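Local atomic coordinates of PHO85 cyclin-10 (Saccharomyces cerevisiae, PDB entry 4KRD), a protein that serves as the cyclin partner of the kinase PHO85, forming a holoenzyme that phosphorylates glycogen synthase GSY2 and so restrains glycogen accumulation. Residues E18-H23 with F113-G118; I25-E30 with S188-A193; P99-V104 with L143-L148; A105-D110 with L192-L197. All blocks are in the same frame, centred on the assembly; numbering follows the deposited sequence.

Contact 1. Residues E18-H23 with F113-G118; sequences ENPLLH and FLTRDG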
loop_
_atom_site.group_PDB
_atom_site.type_symbol
_atom_site.label_atom_id
_atom_site.label_comp_id
_atom_site.label_asym_id
_atom_site.label_seq_id
_atom_site.Cartn_x
_atom_site.Cartn_y
_atom_site.Cartn_z
ATOM N N GLU B 18 -17.626 -4.813 0.325
ATOM C CA GLU B 18 -17.135 -3.531 0.805
ATOM C C GLU B 18 -17.318 -3.335 2.313
ATOM O O GLU B 18 -17.994 -4.115 2.985
ATOM C CB GLU B 18 -17.886 -2.427 0.064
ATOM C CG GLU B 18 -19.410 -2.552 0.222
ATOM C CD GLU B 18 -20.185 -1.542 -0.605
ATOM O OE1 GLU B 18 -19.590 -0.944 -1.526
ATOM O OE2 GLU B 18 -21.392 -1.348 -0.332
ATOM N N ASN B 19 -16.699 -2.292 2.847
ATOM C CA ASN B 19 -16.950 -1.918 4.223
ATOM C C ASN B 19 -18.426 -1.516 4.275
ATOM O O ASN B 19 -18.851 -0.649 3.511
ATOM C CB ASN B 19 -16.031 -0.772 4.642
ATOM C CG ASN B 19 -16.168 -0.426 6.118
ATOM O OD1 ASN B 19 -17.273 -0.431 6.657
ATOM N ND2 ASN B 19 -15.036 -0.149 6.785
ATOM N N PRO B 20 -19.219 -2.195 5.120
ATOM C CA PRO B 20 -20.672 -1.974 5.238
ATOM C C PRO B 20 -21.036 -0.495 5.392
ATOM O O PRO B 20 -22.144 -0.078 5.030
ATOM C CB PRO B 20 -21.028 -2.725 6.521
ATOM C CG PRO B 20 -19.998 -3.792 6.623
ATOM C CD PRO B 20 -18.735 -3.192 6.093
ATOM N N LEU B 21 -20.104 0.293 5.918
ATOM C CA LEU B 21 -20.312 1.723 6.086
ATOM C C LEU B 21 -20.432 2.413 4.738
ATOM O O LEU B 21 -20.856 3.566 4.659
ATOM C CB LEU B 21 -19.141 2.341 6.851
ATOM C CG LEU B 21 -18.985 1.919 8.309
ATOM C CD1 LEU B 21 -17.692 2.489 8.892
ATOM C CD2 LEU B 21 -20.199 2.379 9.099
ATOM N N LEU B 22 -20.047 1.715 3.678
ATOM C CA LEU B 22 -20.103 2.289 2.339
ATOM C C LEU B 22 -21.376 1.915 1.581
ATOM O O LEU B 22 -21.577 2.360 0.453
ATOM C CB LEU B 22 -18.893 1.845 1.514
ATOM C CG LEU B 22 -17.502 2.096 2.095
ATOM C CD1 LEU B 22 -16.446 1.821 1.035
ATOM C CD2 LEU B 22 -17.387 3.506 2.606
ATOM N N HIS B 23 -22.212 1.068 2.172
ATOM C CA HIS B 23 -23.424 0.637 1.489
ATOM C C HIS B 23 -24.222 1.860 1.059
ATOM O O HIS B 23 -24.513 2.730 1.876
ATOM C CB HIS B 23 -24.268 -0.276 2.381
ATOM C CG HIS B 23 -23.754 -1.680 2.459
ATOM N ND1 HIS B 23 -24.229 -2.600 3.370
ATOM C CD2 HIS B 23 -22.804 -2.323 1.737
ATOM C CE1 HIS B 23 -23.598 -3.749 3.205
ATOM N NE2 HIS B 23 -22.724 -3.607 2.223
ATOM N N PHE B 113 -15.982 2.877 15.385
ATOM C CA PHE B 113 -17.151 3.011 16.278
ATOM C C PHE B 113 -18.489 2.603 15.655
ATOM O O PHE B 113 -19.456 2.357 16.371
ATOM C CB PHE B 113 -17.235 4.435 16.852
ATOM C CG PHE B 113 -16.145 4.748 17.837
ATOM C CD1 PHE B 113 -16.193 4.236 19.120
ATOM C CD2 PHE B 113 -15.056 5.525 17.474
ATOM C CE1 PHE B 113 -15.180 4.499 20.027
ATOM C CE2 PHE B 113 -14.043 5.791 18.388
ATOM C CZ PHE B 113 -14.110 5.271 19.662
ATOM N N LEU B 114 -18.541 2.535 14.327
ATOM C CA LEU B 114 -19.792 2.287 13.614
ATOM C C LEU B 114 -19.734 1.091 12.675
ATOM O O LEU B 114 -18.720 0.853 12.003
ATOM C CB LEU B 114 -20.174 3.514 12.773
ATOM C CG LEU B 114 -20.443 4.837 13.507
ATOM C CD1 LEU B 114 -20.384 6.011 12.530
ATOM C CD2 LEU B 114 -21.783 4.785 14.220
ATOM N N THR B 115 -20.840 0.357 12.614
ATOM C CA THR B 115 -21.071 -0.589 11.528
ATOM C C THR B 115 -22.520 -0.431 11.032
ATOM O O THR B 115 -23.222 0.509 11.437
ATOM C CB THR B 115 -20.801 -2.040 11.996
ATOM O OG1 THR B 115 -20.853 -2.934 10.879
ATOM C CG2 THR B 115 -21.831 -2.467 13.033
ATOM N N ARG B 116 -22.957 -1.319 10.146
ATOM C CA ARG B 116 -24.361 -1.399 9.751
ATOM C C ARG B 116 -24.837 -2.811 9.962
ATOM O O ARG B 116 -24.092 -3.756 9.727
ATOM C CB ARG B 116 -24.567 -1.046 8.287
ATOM C CG ARG B 116 -24.320 0.389 7.938
ATOM C CD ARG B 116 -24.713 0.651 6.500
ATOM N NE ARG B 116 -24.354 2.003 6.105
ATOM C CZ ARG B 116 -25.093 3.066 6.395
ATOM N NH1 ARG B 116 -26.227 2.916 7.072
ATOM N NH2 ARG B 116 -24.707 4.272 6.001
ATOM N N ASP B 117 -26.085 -2.958 10.393
ATOM C CA ASP B 117 -26.652 -4.280 10.614
ATOM C C ASP B 117 -27.177 -4.870 9.309
ATOM O O ASP B 117 -26.909 -4.340 8.225
ATOM C CB ASP B 117 -27.748 -4.235 11.690
ATOM C CG ASP B 117 -28.994 -3.486 11.242
ATOM O OD1 ASP B 117 -29.155 -3.202 10.033
ATOM O OD2 ASP B 117 -29.834 -3.183 12.114
ATOM N N GLY B 118 -27.919 -5.969 9.414
ATOM C CA GLY B 118 -28.417 -6.664 8.236
ATOM C C GLY B 118 -29.314 -5.814 7.348
ATOM O O GLY B 118 -29.331 -5.988 6.128
#
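The polar part of this contact centres on Arg116. Its chain, extended from CG to NE, runs alongside Pro20 at the 3-10 turn of residues 20-22, and the carbonyl oxygen of Pro20 lies at the edge of the guanidinium, near its plane, 3.0 Å from Arg116 CD. The charged end has its stronger partners elsewhere: a salt bridge to Glu201 and a bond to the carbonyl of Asn120. Asn19 OD1 receives Leu21 N at 3.0 Å on a lone pair, an Asx turn.

The apolar part is carried by Leu21, whose CD2 lies 3.8 Å from Leu114 CB. Pro20 and Arg116 also meet CB to CB at 4.3 Å, and His23 CB flanks Arg116 CD. Strand 114-116 pairs antiparallel with strand 122-124, so the N-terminal loop packs on a two-stranded hairpin at the end of helix 99-113 in the cyclin domain.

An alanine at Arg116 would remove the chain lying along Pro20 and the charge paired with Glu201, and would probably loosen the N-terminal loop from strand 114-116. Aliphatic length thus supplies the packing here, while the charge ties the strand to helix 189-203.

Contact 2. Residues I25-E30 with S188-A193; sequences IPVDVE and SNRKLA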
loop_
_atom_site.group_PDB
_atom_site.type_symbol
_atom_site.label_atom_id
_atom_site.label_comp_id
_atom_site.label_asym_id
_atom_site.label_seq_id
_atom_site.Cartn_x
_atom_site.Cartn_y
_atom_site.Cartn_z
ATOM N N ILE B 25 -23.160 4.073 -1.292
ATOM C CA ILE B 25 -22.282 5.073 -1.901
ATOM C C ILE B 25 -21.784 4.621 -3.279
ATOM O O ILE B 25 -21.137 3.583 -3.396
ATOM C CB ILE B 25 -21.091 5.394 -0.974
ATOM C CG1 ILE B 25 -21.598 5.910 0.380
ATOM C CG2 ILE B 25 -20.153 6.397 -1.622
ATOM C CD1 ILE B 25 -20.494 6.277 1.346
ATOM N N PRO B 26 -22.086 5.410 -4.327
ATOM C CA PRO B 26 -21.737 5.065 -5.712
ATOM C C PRO B 26 -20.258 4.728 -5.844
ATOM O O PRO B 26 -19.414 5.435 -5.286
ATOM C CB PRO B 26 -22.036 6.357 -6.484
ATOM C CG PRO B 26 -23.025 7.094 -5.634
ATOM C CD PRO B 26 -22.657 6.762 -4.219
ATOM N N VAL B 27 -19.946 3.672 -6.586
ATOM C CA VAL B 27 -18.566 3.215 -6.704
ATOM C C VAL B 27 -17.705 4.234 -7.447
ATOM O O VAL B 27 -16.483 4.251 -7.301
ATOM C CB VAL B 27 -18.482 1.844 -7.399
ATOM C CG1 VAL B 27 -18.868 1.974 -8.868
ATOM C CG2 VAL B 27 -17.086 1.254 -7.253
ATOM N N ASP B 28 -18.349 5.093 -8.227
ATOM C CA ASP B 28 -17.628 6.117 -8.979
ATOM C C ASP B 28 -17.741 7.508 -8.351
ATOM O O ASP B 28 -17.519 8.517 -9.028
ATOM C CB ASP B 28 -18.109 6.150 -10.434
ATOM N N VAL B 29 -18.072 7.565 -7.063
ATOM C CA VAL B 29 -18.193 8.847 -6.366
ATOM C C VAL B 29 -16.899 9.659 -6.491
ATOM O O VAL B 29 -15.807 9.098 -6.609
ATOM C CB VAL B 29 -18.586 8.661 -4.871
ATOM C CG1 VAL B 29 -17.402 8.162 -4.061
ATOM C CG2 VAL B 29 -19.134 9.957 -4.287
ATOM N N GLU B 30 -17.022 10.982 -6.480
ATOM C CA GLU B 30 -15.856 11.837 -6.677
ATOM C C GLU B 30 -15.286 12.320 -5.349
ATOM O O GLU B 30 -16.030 12.547 -4.389
ATOM C CB GLU B 30 -16.206 13.029 -7.575
ATOM N N SER B 188 -9.465 4.994 -0.423
ATOM C CA SER B 188 -10.173 5.072 -1.696
ATOM C C SER B 188 -11.072 6.312 -1.677
ATOM O O SER B 188 -11.397 6.840 -0.607
ATOM C CB SER B 188 -11.066 3.843 -1.886
ATOM O OG SER B 188 -12.220 3.938 -1.047
ATOM N N ASN B 189 -11.495 6.750 -2.858
ATOM C CA ASN B 189 -12.415 7.877 -2.979
ATOM C C ASN B 189 -13.717 7.668 -2.200
ATOM O O ASN B 189 -14.239 8.608 -1.596
ATOM C CB ASN B 189 -12.705 8.186 -4.460
ATOM C CG ASN B 189 -11.473 8.685 -5.218
ATOM O OD1 ASN B 189 -10.427 8.964 -4.630
ATOM N ND2 ASN B 189 -11.598 8.796 -6.535
ATOM N N ARG B 190 -14.233 6.442 -2.187
ATOM C CA ARG B 190 -15.467 6.172 -1.459
ATOM C C ARG B 190 -15.311 6.288 0.054
ATOM O O ARG B 190 -16.267 6.621 0.750
ATOM C CB ARG B 190 -16.046 4.805 -1.809
ATOM C CG ARG B 190 -16.357 4.627 -3.285
ATOM C CD ARG B 190 -16.803 3.208 -3.554
ATOM N NE ARG B 190 -18.133 2.942 -3.029
ATOM C CZ ARG B 190 -18.520 1.770 -2.542
ATOM N NH1 ARG B 190 -17.664 0.757 -2.498
ATOM N NH2 ARG B 190 -19.756 1.614 -2.095
ATOM N N LYS B 191 -14.124 6.000 0.576
ATOM C CA LYS B 191 -13.920 6.178 2.012
ATOM C C LYS B 191 -13.809 7.664 2.346
ATOM O O LYS B 191 -14.381 8.121 3.342
ATOM C CB LYS B 191 -12.743 5.340 2.528
ATOM C CG LYS B 191 -13.022 3.833 2.369
ATOM C CD LYS B 191 -12.102 2.990 3.204
ATOM C CE LYS B 191 -12.491 1.528 3.121
ATOM N NZ LYS B 191 -12.143 0.906 1.824
ATOM N N LEU B 192 -13.131 8.421 1.480
ATOM C CA LEU B 192 -13.058 9.868 1.617
ATOM C C LEU B 192 -14.468 10.447 1.637
ATOM O O LEU B 192 -14.800 11.293 2.480
ATOM C CB LEU B 192 -12.254 10.502 0.471
ATOM C CG LEU B 192 -10.747 10.233 0.428
ATOM C CD1 LEU B 192 -10.043 11.197 -0.517
ATOM C CD2 LEU B 192 -10.156 10.341 1.807
ATOM N N ALA B 193 -15.299 9.972 0.716
ATOM C CA ALA B 193 -16.680 10.433 0.629
ATOM C C ALA B 193 -17.472 10.043 1.869
ATOM O O ALA B 193 -18.167 10.877 2.445
ATOM C CB ALA B 193 -17.351 9.882 -0.612
#
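Arg190 leans out from the first turn of helix 189-203 and crosses the side chains of Val27 and Val29 obliquely, its chain bent at chi3 (72°), which brings the guanidinium to the Ile25 carbonyl. There NH2 donates to Ile25 O at 2.7 Å, in the plane of that carbonyl but with the oxygen tilted 22° from the guanidinium plane; NE makes a second bond to the same atom at 3.1 Å. Ile25 O thus takes one bent bond from NH2 and a weak one from NE. NH2 also forms a salt bridge with Glu18, which is likely to fix the rotation of the group further.

Along the shaft of the arginine, the methylenes run past the type I turn from Pro26 to Val29. Arg190 CD sits 3.6 Å from Val27 CA, while Val27 CG2 is at the looser distance of 4.2 Å from the same CD. Val29 points at the helix: CG1, held in the crowded position between backbone N and carbonyl carbon, touches Arg190 CG at 3.8 Å and Ala193 CB at 3.9 Å. That puts the valine between one arginine and the alanine one turn later. At the start of the helix, Asn189 CB packs against Val29 O, while Ser188 acts as N-cap, its OG accepting from Lys191 N at 3.2 Å.

The loop thus lies over the N-terminal end of helix 189-203 at the surface, ahead of helix 36-54. Ile25 continues down the same helix to Ala194 and Leu197, whereas Leu192 turns to helix 99-113.

Contact 3. Residues P99-V104 with L143-L148; sequences PTVYLV and LSTKLL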
loop_
_atom_site.group_PDB
_atom_site.type_symbol
_atom_site.label_atom_id
_atom_site.label_comp_id
_atom_site.label_asym_id
_atom_site.label_seq_id
_atom_site.Cartn_x
_atom_site.Cartn_y
_atom_site.Cartn_z
ATOM N N PRO B 99 -6.568 18.444 3.341
ATOM C CA PRO B 99 -7.862 18.036 3.898
ATOM C C PRO B 99 -8.026 16.519 3.902
ATOM O O PRO B 99 -8.731 15.993 4.764
ATOM C CB PRO B 99 -8.877 18.673 2.939
ATOM C CG PRO B 99 -8.149 19.821 2.327
ATOM C CD PRO B 99 -6.720 19.370 2.205
ATOM N N THR B 100 -7.388 15.839 2.948
ATOM C CA THR B 100 -7.440 14.382 2.850
ATOM C C THR B 100 -7.008 13.690 4.142
ATOM O O THR B 100 -7.502 12.611 4.479
ATOM C CB THR B 100 -6.524 13.891 1.721
ATOM O OG1 THR B 100 -6.842 14.598 0.520
ATOM C CG2 THR B 100 -6.710 12.398 1.494
ATOM N N VAL B 101 -6.086 14.309 4.865
ATOM C CA VAL B 101 -5.577 13.719 6.096
ATOM C C VAL B 101 -6.689 13.589 7.143
ATOM O O VAL B 101 -6.832 12.551 7.795
ATOM C CB VAL B 101 -4.371 14.512 6.631
ATOM C CG1 VAL B 101 -4.000 14.066 8.041
ATOM C CG2 VAL B 101 -3.188 14.352 5.664
ATOM N N TYR B 102 -7.498 14.637 7.266
ATOM C CA TYR B 102 -8.582 14.652 8.228
ATOM C C TYR B 102 -9.791 13.826 7.773
ATOM O O TYR B 102 -10.491 13.249 8.604
ATOM C CB TYR B 102 -8.945 16.101 8.585
ATOM C CG TYR B 102 -7.734 16.837 9.122
ATOM C CD1 TYR B 102 -7.176 16.471 10.339
ATOM C CD2 TYR B 102 -7.130 17.859 8.404
ATOM C CE1 TYR B 102 -6.073 17.102 10.837
ATOM C CE2 TYR B 102 -6.012 18.517 8.904
ATOM C CZ TYR B 102 -5.497 18.131 10.128
ATOM O OH TYR B 102 -4.391 18.749 10.665
ATOM N N LEU B 103 -10.017 13.740 6.464
ATOM C CA LEU B 103 -11.094 12.891 5.955
ATOM C C LEU B 103 -10.794 11.429 6.274
ATOM O O LEU B 103 -11.667 10.689 6.729
ATOM C CB LEU B 103 -11.287 13.068 4.447
ATOM C CG LEU B 103 -11.539 14.495 3.944
ATOM C CD1 LEU B 103 -11.542 14.550 2.411
ATOM C CD2 LEU B 103 -12.832 15.047 4.524
ATOM N N VAL B 104 -9.551 11.020 6.049
ATOM C CA VAL B 104 -9.137 9.659 6.389
ATOM C C VAL B 104 -9.175 9.449 7.909
ATOM O O VAL B 104 -9.600 8.396 8.393
ATOM C CB VAL B 104 -7.733 9.313 5.818
ATOM C CG1 VAL B 104 -7.214 8.030 6.439
ATOM C CG2 VAL B 104 -7.776 9.169 4.268
ATOM N N LEU B 143 -1.907 7.988 12.066
ATOM C CA LEU B 143 -2.108 6.816 11.221
ATOM C C LEU B 143 -2.534 7.263 9.826
ATOM O O LEU B 143 -2.083 6.726 8.812
ATOM C CB LEU B 143 -3.170 5.898 11.854
ATOM C CG LEU B 143 -3.033 4.389 11.672
ATOM C CD1 LEU B 143 -1.576 3.970 11.800
ATOM C CD2 LEU B 143 -3.906 3.626 12.683
ATOM N N SER B 144 -3.404 8.266 9.781
ATOM C CA SER B 144 -3.878 8.810 8.522
ATOM C C SER B 144 -2.732 9.298 7.631
ATOM O O SER B 144 -2.686 8.970 6.438
ATOM C CB SER B 144 -4.884 9.950 8.766
ATOM O OG SER B 144 -5.163 10.606 7.543
ATOM N N THR B 145 -1.810 10.076 8.199
ATOM C CA THR B 145 -0.686 10.579 7.415
ATOM C C THR B 145 0.177 9.433 6.869
ATOM O O THR B 145 0.672 9.513 5.749
ATOM C CB THR B 145 0.227 11.569 8.200
ATOM O OG1 THR B 145 0.865 10.891 9.290
ATOM C CG2 THR B 145 -0.571 12.779 8.705
ATOM N N LYS B 146 0.329 8.369 7.652
ATOM C CA LYS B 146 1.154 7.230 7.246
ATOM C C LYS B 146 0.480 6.359 6.174
ATOM O O LYS B 146 1.157 5.714 5.377
ATOM C CB LYS B 146 1.545 6.393 8.470
ATOM C CG LYS B 146 2.609 7.052 9.321
ATOM C CD LYS B 146 3.178 6.149 10.400
ATOM C CE LYS B 146 4.348 6.835 11.109
ATOM N NZ LYS B 146 4.941 6.006 12.187
ATOM N N LEU B 147 -0.852 6.330 6.175
ATOM C CA LEU B 147 -1.628 5.696 5.110
ATOM C C LEU B 147 -1.596 6.481 3.799
ATOM O O LEU B 147 -1.847 5.926 2.725
ATOM C CB LEU B 147 -3.084 5.569 5.526
ATOM C CG LEU B 147 -3.446 4.529 6.582
ATOM C CD1 LEU B 147 -4.895 4.751 7.018
ATOM C CD2 LEU B 147 -3.274 3.129 6.043
ATOM N N LEU B 148 -1.306 7.773 3.888
ATOM C CA LEU B 148 -1.508 8.692 2.760
ATOM C C LEU B 148 -0.244 9.262 2.133
ATOM O O LEU B 148 -0.142 9.381 0.912
ATOM C CB LEU B 148 -2.358 9.882 3.211
ATOM C CG LEU B 148 -3.863 9.682 3.268
ATOM C CD1 LEU B 148 -4.490 10.848 4.023
ATOM C CD2 LEU B 148 -4.423 9.574 1.862
#
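Helices 99-104 and 143-148 cross steeply, their axes 8.6 Å apart at closest approach and their N-to-C directions 117° apart, with Val101 and Ser144 the closest pair of CA atoms. At that point Ser144 OG, anti to its own backbone N (chi1 170°), reaches across and donates to Val101 O at 2.6 Å. The bond lies in the carbonyl plane on a lone pair, so the buried hydroxyl is satisfied by a main-chain oxygen of the other helix. Val104 closes in beside it, with CB 3.4 Å from Ser144 OG.

Leu148 fills the next position. Its CD1 meets Val104 CG2 tip to tip at 3.7 Å and also lies against Thr100 O, while its CD2 touches Thr100 CG2, the two side chains crossing obliquely. To one side of Ser144, Val101 CG1 crosses Thr145 CG2 at 3.7 Å; to the other, Leu147 CD1 makes a looser contact with Val104 CG1. An alanine at Ser144 would remove the one hydrogen bond between these segments, and the crossing at Val101 would probably be held less firmly.

Helix 99-113 is enclosed from several directions: Tyr102 rests on helix 36-54, and Thr100, Leu103 and Val104 meet Leu192 of helix 189-203. Helix 130-148 carries Leu143 to helix 166-180, and a second protein chain packs against Thr100, Leu143 and Leu147.

Contact 4. Residues A105-D110 with L192-L197; sequences ATFLID and LAASKL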
loop_
_atom_site.group_PDB
_atom_site.type_symbol
_atom_site.label_atom_id
_atom_site.label_comp_id
_atom_site.label_asym_id
_atom_site.label_seq_id
_atom_site.Cartn_x
_atom_site.Cartn_y
_atom_site.Cartn_z
ATOM N N ALA B 105 -8.726 10.451 8.661
ATOM C CA ALA B 105 -8.789 10.388 10.117
ATOM C C ALA B 105 -10.215 10.172 10.580
ATOM O O ALA B 105 -10.484 9.397 11.516
ATOM C CB ALA B 105 -8.221 11.667 10.739
ATOM N N THR B 106 -11.137 10.888 9.945
ATOM C CA THR B 106 -12.544 10.764 10.297
ATOM C C THR B 106 -13.060 9.364 9.982
ATOM O O THR B 106 -13.791 8.765 10.779
ATOM C CB THR B 106 -13.414 11.821 9.586
ATOM O OG1 THR B 106 -12.942 13.132 9.906
ATOM C CG2 THR B 106 -14.892 11.689 10.015
ATOM N N PHE B 107 -12.670 8.827 8.832
ATOM C CA PHE B 107 -13.120 7.492 8.475
ATOM C C PHE B 107 -12.563 6.432 9.413
ATOM O O PHE B 107 -13.224 5.430 9.675
ATOM C CB PHE B 107 -12.791 7.114 7.019
ATOM C CG PHE B 107 -13.389 5.798 6.626
ATOM C CD1 PHE B 107 -14.729 5.721 6.254
ATOM C CD2 PHE B 107 -12.643 4.627 6.692
ATOM C CE1 PHE B 107 -15.311 4.501 5.928
ATOM C CE2 PHE B 107 -13.224 3.395 6.376
ATOM C CZ PHE B 107 -14.558 3.337 5.992
ATOM N N LEU B 108 -11.347 6.636 9.915
ATOM C CA LEU B 108 -10.771 5.696 10.876
ATOM C C LEU B 108 -11.624 5.625 12.152
ATOM O O LEU B 108 -11.887 4.540 12.682
ATOM C CB LEU B 108 -9.307 6.053 11.209
ATOM C CG LEU B 108 -8.289 5.920 10.062
ATOM C CD1 LEU B 108 -6.883 6.354 10.506
ATOM C CD2 LEU B 108 -8.260 4.490 9.521
ATOM N N ILE B 109 -12.062 6.778 12.655
ATOM C CA ILE B 109 -12.920 6.751 13.828
ATOM C C ILE B 109 -14.314 6.194 13.492
ATOM O O ILE B 109 -14.890 5.454 14.290
ATOM C CB ILE B 109 -12.985 8.124 14.551
ATOM C CG1 ILE B 109 -13.567 9.199 13.640
ATOM C CG2 ILE B 109 -11.594 8.547 15.045
ATOM C CD1 ILE B 109 -14.001 10.461 14.416
ATOM N N ASP B 110 -14.830 6.538 12.309
ATOM C CA ASP B 110 -16.061 5.951 11.749
ATOM C C ASP B 110 -16.022 4.437 11.790
ATOM O O ASP B 110 -16.957 3.792 12.228
ATOM C CB ASP B 110 -16.226 6.319 10.261
ATOM C CG ASP B 110 -16.725 7.745 10.037
ATOM O OD1 ASP B 110 -17.418 8.294 10.917
ATOM O OD2 ASP B 110 -16.440 8.298 8.943
ATOM N N LEU B 192 -13.131 8.421 1.480
ATOM C CA LEU B 192 -13.058 9.868 1.617
ATOM C C LEU B 192 -14.468 10.447 1.637
ATOM O O LEU B 192 -14.800 11.293 2.480
ATOM C CB LEU B 192 -12.254 10.502 0.471
ATOM C CG LEU B 192 -10.747 10.233 0.428
ATOM C CD1 LEU B 192 -10.043 11.197 -0.517
ATOM C CD2 LEU B 192 -10.156 10.341 1.807
ATOM N N ALA B 193 -15.299 9.972 0.716
ATOM C CA ALA B 193 -16.680 10.433 0.629
ATOM C C ALA B 193 -17.472 10.043 1.869
ATOM O O ALA B 193 -18.167 10.877 2.445
ATOM C CB ALA B 193 -17.351 9.882 -0.612
ATOM N N ALA B 194 -17.366 8.774 2.262
ATOM C CA ALA B 194 -18.106 8.246 3.406
ATOM C C ALA B 194 -17.921 9.072 4.672
ATOM O O ALA B 194 -18.850 9.179 5.477
ATOM C CB ALA B 194 -17.741 6.784 3.662
ATOM N N SER B 195 -16.738 9.659 4.859
ATOM C CA SER B 195 -16.488 10.429 6.073
ATOM C C SER B 195 -17.531 11.534 6.254
ATOM O O SER B 195 -18.000 11.774 7.368
ATOM C CB SER B 195 -15.065 11.012 6.108
ATOM O OG SER B 195 -14.901 12.050 5.164
ATOM N N LYS B 196 -17.890 12.192 5.157
ATOM C CA LYS B 196 -18.908 13.240 5.202
ATOM C C LYS B 196 -20.337 12.685 5.141
ATOM O O LYS B 196 -21.236 13.187 5.815
ATOM C CB LYS B 196 -18.688 14.273 4.091
ATOM C CG LYS B 196 -19.666 15.445 4.175
ATOM C CD LYS B 196 -19.452 16.465 3.056
ATOM C CE LYS B 196 -20.414 17.646 3.216
ATOM N NZ LYS B 196 -20.169 18.730 2.225
ATOM N N LEU B 197 -20.552 11.651 4.339
ATOM C CA LEU B 197 -21.883 11.061 4.239
ATOM C C LEU B 197 -22.350 10.414 5.555
ATOM O O LEU B 197 -23.533 10.498 5.910
ATOM C CB LEU B 197 -21.959 10.075 3.065
ATOM C CG LEU B 197 -21.530 10.650 1.704
ATOM C CD1 LEU B 197 -21.600 9.599 0.602
ATOM C CD2 LEU B 197 -22.354 11.880 1.324
HETATM O O HOH W 1 -18.128 10.863 9.924
#
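Thr106 is the first residue of helix 105-110 to meet helix 192-197, and it does so through carbon: its CB lies 3.9 Å from Ser195 CB, with CG2, anti to the backbone N, beside the same atom. Its hydroxyl turns back to its own helix and bonds to the carbonyl of Tyr102. Ser195 behaves in the same way, for its OG, between backbone N and carbonyl carbon (chi1 70°), donates to Leu192 O at 2.8 Å. Both hydroxyls bond within their own helices, and the side chains meet by carbon. The closest CA pair is Phe107 and Ser195, 5.1 Å.

Phe107 follows, its CG anti to the backbone N (chi1 -174°), which brings the ring to Ala194 CB, met obliquely, 4.0 Å from CE1. Asn19 and Lys191 also touch this ring.

One turn on from Thr106, Asp110 approaches through OD2, 3.6 Å from Ser195 CA. A water joins the two helices here, donating to Asp110 OD1 at 2.8 Å and to Ser195 O at 2.7 Å, so two acceptors, which could not bond to each other unless a proton lay between them, are joined through a water that donates to both.

The axes of segments 105-110 and 192-197 pass 8.5 Å apart at 68°, and the crossing belongs to the all-helical cyclin domain, in which helix 99-113 runs through the interior with other helices packed round it.

How the contacts relate
Helix 99-113 ties the set together: contact 3 uses residues 99-104 and contact 4 the next six, and strand 114-116 of contact 1 follows directly. Contacts 3 and 4 have centres 10 Å apart and meet where Leu192 CD2 lies 3.6 Å from Val104 CG2. Helix 189-203 serves contacts 2 and 4, which share Leu192 and Ala193. The N-terminal loop links contact 1 to both of these: Glu18 OE1 makes a salt bridge with Arg190 NH2 of contact 2 at 2.6 Å, and Leu22 CD2 reaches Ala194 CB of contact 4 at 3.5 Å. Contacts 1 and 3 do not touch, their centres about 20 Å apart. A second protein chain reaches contacts 2, 3 and 4, but not 1.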